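Local coordinates for protein putative glutaryl-CoA dehydrogenase (Thermus thermophilus, PDB 2EBA) that belongs to the acyl-CoA dehydrogenase family of flavoproteins and binds flavin-adenine dinucleotide in a four-chain assembly, at residues F129-P134 with G142-R147; A173-K178 with S213-E218. All coordinates share one frame; numbering follows the deposited sequence.

Contact 1 of 2, residues F129-P134 with G142-R147; sequences FGLTEP and GNMKTR. With FAD (flavin-adenine dinucleotide), chain I.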
loop_
_atom_site.group_PDB
_atom_site.type_symbol
_atom_site.label_atom_id
_atom_site.label_comp_id
_atom_site.label_asym_id
_atom_site.label_seq_id
_atom_site.Cartn_x
_atom_site.Cartn_y
_atom_site.Cartn_z
ATOM N N PHE A 129 -29.905 17.290 9.221
ATOM C CA PHE A 129 -29.405 16.791 10.485
ATOM C C PHE A 129 -28.219 17.647 10.879
ATOM O O PHE A 129 -27.197 17.660 10.206
ATOM C CB PHE A 129 -29.028 15.327 10.263
ATOM C CG PHE A 129 -28.419 14.638 11.442
ATOM C CD1 PHE A 129 -27.054 14.676 11.647
ATOM C CD2 PHE A 129 -29.193 13.856 12.273
ATOM C CE1 PHE A 129 -26.458 13.939 12.654
ATOM C CE2 PHE A 129 -28.610 13.102 13.297
ATOM C CZ PHE A 129 -27.234 13.143 13.484
ATOM N N GLY A 130 -28.379 18.388 11.964
ATOM C CA GLY A 130 -27.310 19.252 12.420
ATOM C C GLY A 130 -26.550 18.748 13.630
ATOM O O GLY A 130 -26.961 18.975 14.769
ATOM N N LEU A 131 -25.434 18.066 13.384
ATOM C CA LEU A 131 -24.602 17.553 14.463
ATOM C C LEU A 131 -23.218 18.201 14.476
ATOM O O LEU A 131 -22.793 18.747 15.495
ATOM C CB LEU A 131 -24.435 16.046 14.337
ATOM C CG LEU A 131 -23.608 15.433 15.455
ATOM C CD1 LEU A 131 -24.346 15.572 16.794
ATOM C CD2 LEU A 131 -23.341 13.989 15.106
ATOM N N THR A 132 -22.526 18.134 13.339
ATOM C CA THR A 132 -21.182 18.696 13.179
ATOM C C THR A 132 -21.082 20.204 13.407
ATOM O O THR A 132 -21.920 20.981 12.959
ATOM C CB THR A 132 -20.617 18.408 11.760
ATOM O OG1 THR A 132 -20.567 16.996 11.538
ATOM C CG2 THR A 132 -19.214 18.994 11.597
ATOM N N GLU A 133 -20.031 20.608 14.101
ATOM C CA GLU A 133 -19.795 22.012 14.362
ATOM C C GLU A 133 -18.399 22.391 13.886
ATOM O O GLU A 133 -17.572 21.532 13.611
ATOM C CB GLU A 133 -19.975 22.305 15.849
ATOM C CG GLU A 133 -21.436 22.388 16.228
ATOM C CD GLU A 133 -21.655 22.679 17.687
ATOM O OE1 GLU A 133 -20.846 23.429 18.262
ATOM O OE2 GLU A 133 -22.643 22.172 18.257
ATOM N N PRO A 134 -18.130 23.693 13.760
ATOM C CA PRO A 134 -16.848 24.244 13.314
ATOM C C PRO A 134 -15.550 23.725 13.957
ATOM O O PRO A 134 -14.494 23.734 13.313
ATOM C CB PRO A 134 -17.039 25.748 13.526
ATOM C CG PRO A 134 -18.472 25.932 13.184
ATOM C CD PRO A 134 -19.140 24.761 13.887
ATOM N N GLY A 142 -17.623 16.443 22.303
ATOM C CA GLY A 142 -16.642 17.430 22.722
ATOM C C GLY A 142 -16.685 18.794 22.058
ATOM O O GLY A 142 -16.389 19.798 22.703
ATOM N N ASN A 143 -17.037 18.851 20.780
ATOM C CA ASN A 143 -17.083 20.133 20.096
ATOM C C ASN A 143 -18.477 20.664 19.916
ATOM O O ASN A 143 -18.670 21.635 19.202
ATOM C CB ASN A 143 -16.396 20.049 18.735
ATOM C CG ASN A 143 -14.895 19.923 18.855
ATOM O OD1 ASN A 143 -14.276 20.566 19.706
ATOM N ND2 ASN A 143 -14.296 19.105 18.001
ATOM N N MET A 144 -19.448 20.026 20.558
ATOM C CA MET A 144 -20.839 20.471 20.471
ATOM C C MET A 144 -21.044 21.672 21.384
ATOM O O MET A 144 -21.363 21.503 22.566
ATOM C CB MET A 144 -21.799 19.359 20.908
ATOM C CG MET A 144 -23.267 19.775 20.941
ATOM S SD MET A 144 -24.321 18.494 21.542
ATOM C CE MET A 144 -24.348 17.507 20.228
ATOM N N LYS A 145 -20.866 22.888 20.872
ATOM C CA LYS A 145 -21.075 24.033 21.746
ATOM C C LYS A 145 -22.411 24.701 21.561
ATOM O O LYS A 145 -22.620 25.807 22.076
ATOM C CB LYS A 145 -19.984 25.075 21.588
ATOM C CG LYS A 145 -18.646 24.507 21.812
ATOM C CD LYS A 145 -17.866 24.861 20.600
ATOM C CE LYS A 145 -16.446 24.535 20.792
ATOM N NZ LYS A 145 -15.851 25.628 21.594
ATOM N N THR A 146 -23.306 24.063 20.816
ATOM C CA THR A 146 -24.624 24.643 20.643
ATOM C C THR A 146 -25.344 24.386 21.966
ATOM O O THR A 146 -25.425 23.242 22.423
ATOM C CB THR A 146 -25.387 23.962 19.500
ATOM O OG1 THR A 146 -24.731 24.243 18.264
ATOM C CG2 THR A 146 -26.818 24.446 19.438
ATOM N N ARG A 147 -25.873 25.436 22.579
ATOM C CA ARG A 147 -26.560 25.284 23.847
ATOM C C ARG A 147 -28.066 25.364 23.763
ATOM O O ARG A 147 -28.629 25.947 22.838
ATOM C CB ARG A 147 -26.069 26.330 24.829
ATOM C CG ARG A 147 -24.729 26.015 25.394
ATOM C CD ARG A 147 -24.817 24.776 26.260
ATOM N NE ARG A 147 -23.500 24.370 26.727
ATOM C CZ ARG A 147 -22.542 23.901 25.932
ATOM N NH1 ARG A 147 -22.765 23.777 24.627
ATOM N NH2 ARG A 147 -21.360 23.554 26.441
HETATM P PA FAD I . -11.945 16.954 11.890
HETATM O O1A FAD I . -11.107 18.085 12.447
HETATM O O2A FAD I . -12.944 16.234 12.761
HETATM O O5B FAD I . -10.923 15.896 11.209
HETATM C C5B FAD I . -9.873 16.205 10.453
HETATM C C4B FAD I . -8.802 15.166 10.245
HETATM O O4B FAD I . -8.396 14.531 11.645
HETATM C C3B FAD I . -9.562 13.795 9.821
HETATM O O3B FAD I . -8.560 13.034 9.157
HETATM C C2B FAD I . -9.805 12.880 11.044
HETATM O O2B FAD I . -9.613 11.546 10.763
HETATM C C1B FAD I . -8.606 13.257 11.876
HETATM N N9A FAD I . -9.023 13.028 13.326
HETATM C C8A FAD I . -10.004 13.649 13.962
HETATM N N7A FAD I . -10.011 13.164 15.249
HETATM C C5A FAD I . -9.011 12.251 15.387
HETATM C C6A FAD I . -8.532 11.432 16.463
HETATM N N6A FAD I . -9.112 11.456 17.676
HETATM N N1A FAD I . -7.463 10.598 16.247
HETATM C C2A FAD I . -6.848 10.539 15.027
HETATM N N3A FAD I . -7.288 11.312 13.981
HETATM C C4A FAD I . -8.356 12.177 14.144
HETATM N N1 FAD I . -22.299 16.634 9.446
HETATM C C2 FAD I . -23.572 16.543 9.960
HETATM O O2 FAD I . -23.747 16.480 11.189
HETATM N N3 FAD I . -24.652 16.529 9.120
HETATM C C4 FAD I . -24.485 16.606 7.758
HETATM O O4 FAD I . -25.484 16.605 7.011
HETATM C C4X FAD I . -23.189 16.703 7.210
HETATM N N5 FAD I . -22.993 16.805 5.848
HETATM C C5X FAD I . -21.734 16.938 5.313
HETATM C C6 FAD I . -21.573 17.078 3.910
HETATM C C7 FAD I . -20.281 17.247 3.350
HETATM C C7M FAD I . -20.189 17.408 1.848
HETATM C C8 FAD I . -19.131 17.263 4.202
HETATM C C8M FAD I . -17.717 17.441 3.690
HETATM C C9 FAD I . -19.299 17.119 5.590
HETATM C C9A FAD I . -20.594 16.958 6.186
HETATM N N10 FAD I . -20.798 16.838 7.577
HETATM C C10 FAD I . -22.069 16.718 8.090
HETATM C "C1'" FAD I . -19.680 16.869 8.532
HETATM C "C2'" FAD I . -18.777 15.671 8.480
HETATM O "O2'" FAD I . -19.348 14.622 9.245
HETATM C "C3'" FAD I . -17.434 16.116 8.979
HETATM O "O3'" FAD I . -16.729 16.688 7.881
HETATM C "C4'" FAD I . -16.582 14.996 9.565
HETATM O "O4'" FAD I . -16.980 14.714 10.910
HETATM C "C5'" FAD I . -15.118 15.391 9.576
HETATM O "O5'" FAD I . -14.881 16.327 10.608
HETATM P P FAD I . -14.238 17.798 10.384
HETATM O O1P FAD I . -14.429 18.270 8.976
HETATM O O2P FAD I . -14.779 18.686 11.477
HETATM O O3P FAD I . -12.671 17.519 10.561
#

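Contact 2 of 2, residues A173-K178 with S213-E218; sequences AVIWAK and SELVLE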
loop_
_atom_site.group_PDB
_atom_site.type_symbol
_atom_site.label_atom_id
_atom_site.label_comp_id
_atom_site.label_asym_id
_atom_site.label_seq_id
_atom_site.Cartn_x
_atom_site.Cartn_y
_atom_site.Cartn_z
ATOM N N ALA A 173 -35.132 21.039 10.951
ATOM C CA ALA A 173 -33.720 20.792 11.215
ATOM C C ALA A 173 -33.523 20.092 12.554
ATOM O O ALA A 173 -33.820 20.654 13.608
ATOM C CB ALA A 173 -32.937 22.116 11.190
ATOM N N VAL A 174 -33.023 18.859 12.504
ATOM C CA VAL A 174 -32.787 18.085 13.713
ATOM C C VAL A 174 -31.508 18.617 14.295
ATOM O O VAL A 174 -30.424 18.282 13.837
ATOM C CB VAL A 174 -32.612 16.603 13.399
ATOM C CG1 VAL A 174 -32.417 15.814 14.681
ATOM C CG2 VAL A 174 -33.818 16.107 12.645
ATOM N N ILE A 175 -31.632 19.466 15.302
ATOM C CA ILE A 175 -30.460 20.051 15.903
ATOM C C ILE A 175 -30.111 19.393 17.210
ATOM O O ILE A 175 -30.990 19.124 18.028
ATOM C CB ILE A 175 -30.660 21.562 16.134
ATOM C CG1 ILE A 175 -30.128 22.345 14.939
ATOM C CG2 ILE A 175 -29.938 22.008 17.391
ATOM C CD1 ILE A 175 -30.892 22.132 13.676
ATOM N N TRP A 176 -28.818 19.134 17.397
ATOM C CA TRP A 176 -28.317 18.534 18.628
ATOM C C TRP A 176 -27.525 19.577 19.394
ATOM O O TRP A 176 -26.582 20.160 18.865
ATOM C CB TRP A 176 -27.418 17.328 18.327
ATOM C CG TRP A 176 -28.103 16.298 17.514
ATOM C CD1 TRP A 176 -28.123 16.218 16.155
ATOM C CD2 TRP A 176 -28.999 15.281 17.989
ATOM N NE1 TRP A 176 -28.982 15.228 15.752
ATOM C CE2 TRP A 176 -29.534 14.637 16.857
ATOM C CE3 TRP A 176 -29.407 14.861 19.262
ATOM C CZ2 TRP A 176 -30.460 13.593 16.959
ATOM C CZ3 TRP A 176 -30.331 13.823 19.360
ATOM C CH2 TRP A 176 -30.844 13.205 18.215
ATOM N N ALA A 177 -27.927 19.821 20.637
ATOM C CA ALA A 177 -27.252 20.795 21.485
ATOM C C ALA A 177 -27.130 20.216 22.873
ATOM O O ALA A 177 -27.596 19.119 23.126
ATOM C CB ALA A 177 -28.043 22.086 21.538
ATOM N N LYS A 178 -26.491 20.956 23.767
ATOM C CA LYS A 178 -26.336 20.521 25.145
ATOM C C LYS A 178 -27.004 21.535 26.081
ATOM O O LYS A 178 -27.298 22.663 25.678
ATOM C CB LYS A 178 -24.856 20.371 25.497
ATOM C CG LYS A 178 -24.223 19.100 24.970
ATOM C CD LYS A 178 -22.802 18.878 25.502
ATOM C CE LYS A 178 -21.805 19.896 24.956
ATOM N NZ LYS A 178 -20.382 19.505 25.181
ATOM N N SER A 213 -24.931 23.476 3.844
ATOM C CA SER A 213 -25.081 24.783 4.444
ATOM C C SER A 213 -24.422 24.909 5.794
ATOM O O SER A 213 -23.900 23.950 6.358
ATOM C CB SER A 213 -26.569 25.100 4.586
ATOM O OG SER A 213 -27.274 24.721 3.419
ATOM N N GLU A 214 -24.439 26.129 6.296
ATOM C CA GLU A 214 -23.914 26.424 7.608
ATOM C C GLU A 214 -25.159 26.899 8.360
ATOM O O GLU A 214 -25.887 27.764 7.874
ATOM C CB GLU A 214 -22.878 27.534 7.527
ATOM C CG GLU A 214 -22.308 27.905 8.863
ATOM C CD GLU A 214 -21.550 29.206 8.815
ATOM O OE1 GLU A 214 -22.180 30.261 8.560
ATOM O OE2 GLU A 214 -20.319 29.170 9.031
ATOM N N LEU A 215 -25.429 26.313 9.520
ATOM C CA LEU A 215 -26.606 26.712 10.278
ATOM C C LEU A 215 -26.168 27.596 11.425
ATOM O O LEU A 215 -25.203 27.304 12.124
ATOM C CB LEU A 215 -27.363 25.484 10.820
ATOM C CG LEU A 215 -27.714 24.368 9.830
ATOM C CD1 LEU A 215 -28.534 23.278 10.523
ATOM C CD2 LEU A 215 -28.474 24.950 8.663
ATOM N N VAL A 216 -26.865 28.705 11.592
ATOM C CA VAL A 216 -26.557 29.618 12.670
ATOM C C VAL A 216 -27.848 29.801 13.445
ATOM O O VAL A 216 -28.853 30.248 12.893
ATOM C CB VAL A 216 -26.064 30.987 12.146
ATOM C CG1 VAL A 216 -25.809 31.915 13.305
ATOM C CG2 VAL A 216 -24.788 30.815 11.346
ATOM N N LEU A 217 -27.823 29.406 14.711
ATOM C CA LEU A 217 -28.971 29.549 15.579
ATOM C C LEU A 217 -28.662 30.639 16.592
ATOM O O LEU A 217 -27.773 30.502 17.427
ATOM C CB LEU A 217 -29.285 28.224 16.290
ATOM C CG LEU A 217 -29.865 27.132 15.385
ATOM C CD1 LEU A 217 -28.727 26.395 14.712
ATOM C CD2 LEU A 217 -30.733 26.174 16.198
ATOM N N GLU A 218 -29.406 31.731 16.496
ATOM C CA GLU A 218 -29.227 32.873 17.376
ATOM C C GLU A 218 -30.500 33.057 18.200
ATOM O O GLU A 218 -31.517 33.530 17.687
ATOM C CB GLU A 218 -28.958 34.112 16.522
ATOM C CG GLU A 218 -28.007 35.131 17.115
ATOM C CD GLU A 218 -27.658 36.234 16.116
ATOM O OE1 GLU A 218 -28.590 36.852 15.550
ATOM O OE2 GLU A 218 -26.451 36.486 15.898
#

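Contact 1 of 2, residues F129-P134 with G142-R147
Glu133 reaches from the chain that runs past the flavin into the loop 142-147, and its carboxylate carries most of the contact. Its CB lies 3.7 Å from Asn143 O, and CG also runs past that oxygen. With CG anti to the carbonyl carbon (chi1 -78°) and the chain extended beyond it, the side chain carries its charge straight to the loop backbone. There Glu133 OE1 accepts the N-H of Lys145 N at 2.7 Å (N-H...O 155°), on the syn side and 24° out of the carboxylate plane. This bond offsets an unfavourable approach, for Glu133 OE1 also lies 3.0 Å from Asn143 O with no hydrogen between the two acceptors. Glu133 OE2 takes two bonds from Thr146 on the same face of that plane: the amide N, at 3.3 Å and syn, and the hydroxyl OG1, at 2.9 Å but from well above the plane. Lys161 forms a salt bridge with OE2 as well. A glutamate suits this place because its two oxygens can receive successive amides, and a threonine because it adds a hydroxyl beside its own N-H.

Alongside, Leu131 CD1 meets the Met144 methyl CE at 3.9 Å, the two side chains crossing at about a right angle. The methionine, bent near its end, brings that methyl round to the leucine.

The residues just before Glu133 hold the isoalloxazine. Phe129 O accepts from flavin N3 at 3.0 Å, the amides of Leu131 and Thr132 both donate to O2, and Thr132 OG1 donates to flavin N1 at 2.7 Å. Three donors at the N1-C2=O2 end would be expected to favour negative charge there, while the buried carboxylate of Glu133, probably stabilised by amides, hydroxyl and Lys161, ties the flavin-binding segment 129-134 to the loop.

Contact 2 of 2, residues A173-K178 with S213-E218
Ile175 overlaps two leucines of the facing strand through its longer branch: Ile175 CD1 meets Leu215 CD1 at 4.1 Å, and Ile175 CG1 meets Leu217 CD2, also at 4.1 Å. All three side chains leave their backbones toward the opposite segment, so the isoleucine meets residues two apart on strand 212-217. The alternation of a beta strand puts Leu215 and Leu217 on one face, and leaves Glu214 and Val216 on the other, where Glu214 pairs with Arg199.

The two overlaps differ in direction. Ile175 runs obliquely across Leu215, while Leu217 lies alongside it, the two pointing opposite ways. In Leu215, CG stands anti to the carbonyl carbon (chi1 -51°), which helps bring the CD1 methyl to the isoleucine. Neighbouring strands add to this small core: Leu157 packs on Ile175, Ala198 and Ile164 on Leu215, and Phe196 on Leu217.

Strand 172-178 belongs to a three-stranded mixed sheet and strand 212-217 to a separate antiparallel sheet, so this is packing of one sheet against another in the middle, beta domain of the acyl-CoA dehydrogenase fold. Branched aliphatic residues fit such an interior, since they fill it without bringing polar groups that would need partners. Joined by methyl and methylene contacts alone, the two segments owe their association to dispersion and the hydrophobic effect, which depend on close fit and burial and impose little directionality.

How the contacts relate
Contacts 1 and 2 lie with centres 7 Å apart in the middle domain, and strand 172-178 connects them. Two of its residues bond to the two segments of contact 1: Val174 O receives Gly130 N at 2.8 Å, a probable hydrogen bond between parallel strands, and Lys178 N probably donates to Thr146 O at 2.9 Å. Between these points Trp176 turns its side chain to Phe129, Leu131 and Met144, while Ile175 serves contact 2. One strand thus pairs with the segment that binds the flavin and packs against the second sheet. Contact 1 touches the flavin directly; in contact 2 the side chain of Leu215 remains about 8 Å from a bound FAD, making its relation to the cofactor indirect.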